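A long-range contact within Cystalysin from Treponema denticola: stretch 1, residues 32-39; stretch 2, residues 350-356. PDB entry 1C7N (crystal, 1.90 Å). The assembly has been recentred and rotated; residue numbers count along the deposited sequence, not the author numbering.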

# COMPACT_ATOMS: atom_id res chain seq x y z
N GLU A 32 27.35 -19.16 -2.50
CA GLU A 32 26.51 -20.23 -3.05
C GLU A 32 25.26 -20.48 -2.20
O GLU A 32 24.36 -21.21 -2.61
N VAL A 33 25.22 -19.88 -1.02
CA VAL A 33 24.10 -20.06 -0.10
C VAL A 33 22.82 -19.34 -0.49
O VAL A 33 22.85 -18.19 -0.95
N VAL A 34 21.69 -20.02 -0.31
CA VAL A 34 20.36 -19.47 -0.59
C VAL A 34 19.53 -19.63 0.69
O VAL A 34 19.43 -20.73 1.23
N PRO A 35 18.93 -18.53 1.18
CA PRO A 35 18.12 -18.60 2.40
C PRO A 35 16.81 -19.37 2.17
O PRO A 35 16.21 -19.26 1.10
N LEU A 36 16.38 -20.14 3.17
CA LEU A 36 15.14 -20.92 3.07
C LEU A 36 14.25 -20.51 4.23
O LEU A 36 13.60 -21.35 4.86
N SER A 37 14.20 -19.21 4.48
CA SER A 37 13.45 -18.63 5.58
C SER A 37 12.11 -17.97 5.22
O SER A 37 11.08 -18.64 5.15
N VAL A 38 12.15 -16.66 5.03
CA VAL A 38 10.97 -15.85 4.70
C VAL A 38 10.15 -16.45 3.57
O VAL A 38 10.70 -16.92 2.57
N ALA A 39 8.84 -16.41 3.72
CA ALA A 39 7.92 -16.98 2.75
C ALA A 39 7.65 -16.27 1.42
O ALA A 39 6.56 -15.73 1.21
N ALA A 350 25.92 -24.60 9.71
CA ALA A 350 25.31 -25.18 8.52
C ALA A 350 25.01 -24.14 7.44
O ALA A 350 24.78 -24.49 6.28
N GLN A 351 25.02 -22.87 7.82
CA GLN A 351 24.71 -21.79 6.89
C GLN A 351 23.42 -22.11 6.16
O GLN A 351 23.29 -21.93 4.95
N ILE A 352 22.47 -22.61 6.93
CA ILE A 352 21.15 -22.94 6.41
C ILE A 352 20.24 -21.99 7.18
O ILE A 352 20.23 -21.97 8.42
N PHE A 353 19.52 -21.15 6.45
CA PHE A 353 18.66 -20.16 7.09
C PHE A 353 17.19 -20.49 7.06
O PHE A 353 16.50 -20.23 6.08
N PHE A 354 16.72 -21.10 8.14
CA PHE A 354 15.32 -21.48 8.28
C PHE A 354 14.61 -20.34 8.97
O PHE A 354 15.20 -19.29 9.25
N ASP A 355 13.33 -20.54 9.22
CA ASP A 355 12.59 -19.58 10.00
C ASP A 355 12.55 -20.39 11.29
O ASP A 355 11.81 -21.38 11.39
N GLU A 356 13.40 -20.03 12.24
CA GLU A 356 13.50 -20.76 13.50
C GLU A 356 12.14 -20.99 14.12
O GLU A 356 11.34 -20.07 14.27

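The two stretches lie more than 300 residues apart in sequence but run side by side in the same direction, their end-to-end lines 9° apart. They converge along the way. The CA atoms of Val 33 and Gln 351 are 7.2 Å apart, and those of Ser 37 and Phe 354 only 4.3 Å. Side chains occupy the wider end; towards the narrow end the backbones draw close and side chains still add contacts.

At the wide end Val 33 and Gln 351 both point toward the opposite stretch. Val 33 is in the t rotamer. CG2 sits 3.4 Å from OE1 of Gln 351. CG1 lies 3.4 Å from O of Gln 351 and 3.9 Å from CE1 of Phe 353, approaching that ring obliquely. Gln 351 follows a helix and has positive phi. Its side chain, chi1 m and chi2 t, extends past the valine. Water 1 donates to Gln 351 OE1 at 2.8 Å and to Glu 32 OE2 at 2.7 Å, so it links two side chains that do not touch directly. Gln 351 OE1 is also hydrogen-bonded to a residue just outside the stretches.

Phe 353 is the largest bump, with more area covered by the other stretch than any other residue here. Its CA-to-CB bond points sideways, and chi1 m swings the ring back toward Val 33. Its CB meets CB of Pro 35 at 4.2 Å. The aromatic side chain thus fills space beside both residues, while Val 34, between them in sequence, points away.

Water 2 sits between the two backbones, near Val 34 and Phe 353. It donates to Val 34 O at 2.8 Å and accepts from Phe 353 N, also at 2.8 Å. A further bond from this water to Gln 351 O is weak, at 3.5 Å.

Leu 36, chi1 m and chi2 t, points sideways. Its CD1 reaches CG1 of Ile 352 at 4.4 Å, a loose apolar contact; Ile 352 itself starts away from the interface. The backbone supplies the one direct hydrogen bond between the stretches, from Leu 36 N to Phe 353 O at 2.9 Å. Leu 36 O lies near the plane of the Phe 354 ring, at its edge.

At the narrow end the small side chain of Ser 37 lies against Phe 354 and Asp 355. Its chi1 is p. Its CB packs 3.5 Å from Phe 354 O and 3.1 Å from Asp 355 OD1. Asp 355 starts sideways, but its carboxylate comes nearer, with chi1 between wells at -114°. Val 38 points away and adds little.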

# COMPACT_ATOMS: atom_id res chain seq x y z
CB GLU A 32 27.32 -21.52 -3.15
CG GLU A 32 27.42 -22.32 -1.84
CD GLU A 32 28.40 -21.74 -0.83
OE1 GLU A 32 28.78 -20.55 -0.96
OE2 GLU A 32 28.79 -22.47 0.10
CB VAL A 33 24.50 -19.64 1.33
CG1 VAL A 33 23.31 -19.80 2.29
CG2 VAL A 33 25.67 -20.48 1.81
CB VAL A 34 19.64 -20.25 -1.72
CG1 VAL A 34 18.20 -19.79 -1.81
CG2 VAL A 34 20.35 -20.04 -3.05
CB PRO A 35 17.91 -17.13 2.75
CG PRO A 35 17.84 -16.48 1.39
CD PRO A 35 18.96 -17.16 0.63
CB LEU A 36 15.46 -22.42 3.14
CG LEU A 36 16.51 -22.95 2.15
CD1 LEU A 36 16.81 -24.42 2.45
CD2 LEU A 36 16.00 -22.78 0.71
CB SER A 37 14.34 -17.60 6.29
OG SER A 37 14.81 -16.66 5.33
CB VAL A 38 11.38 -14.41 4.33
CG1 VAL A 38 10.18 -13.62 3.86
CG2 VAL A 38 12.01 -13.73 5.54
CB ALA A 39 6.60 -17.31 3.43
CB ALA A 350 24.02 -25.89 8.90
CB GLN A 351 25.85 -21.58 5.90
CG GLN A 351 26.96 -20.71 6.46
CD GLN A 351 28.05 -20.42 5.46
OE1 GLN A 351 27.79 -19.91 4.37
NE2 GLN A 351 29.28 -20.73 5.83
CB ILE A 352 20.81 -24.43 6.67
CG1 ILE A 352 19.57 -24.82 5.85
CG2 ILE A 352 20.59 -24.69 8.15
CD1 ILE A 352 19.39 -26.32 5.71
CB PHE A 353 18.93 -18.79 6.47
CG PHE A 353 20.35 -18.35 6.61
CD1 PHE A 353 21.34 -18.90 5.81
CD2 PHE A 353 20.71 -17.42 7.58
CE1 PHE A 353 22.68 -18.54 5.98
CE2 PHE A 353 22.03 -17.06 7.76
CZ PHE A 353 23.02 -17.62 6.97
CB PHE A 354 15.17 -22.70 9.19
CG PHE A 354 15.82 -23.97 8.69
CD1 PHE A 354 15.54 -24.46 7.42
CD2 PHE A 354 16.64 -24.72 9.53
CE1 PHE A 354 16.06 -25.69 7.00
CE2 PHE A 354 17.16 -25.95 9.12
CZ PHE A 354 16.87 -26.44 7.85
CB ASP A 355 11.20 -19.34 9.41
CG ASP A 355 11.04 -17.92 8.89
OD1 ASP A 355 12.02 -17.39 8.32
OD2 ASP A 355 9.95 -17.33 9.06
CB GLU A 356 14.43 -20.03 14.47
CG GLU A 356 15.84 -19.80 13.91
CD GLU A 356 16.63 -21.09 13.72
OE1 GLU A 356 17.42 -21.17 12.76
OE2 GLU A 356 16.49 -22.02 14.54
O HOH W 1 29.34 -21.32 2.52
O HOH W 2 20.02 -21.67 3.77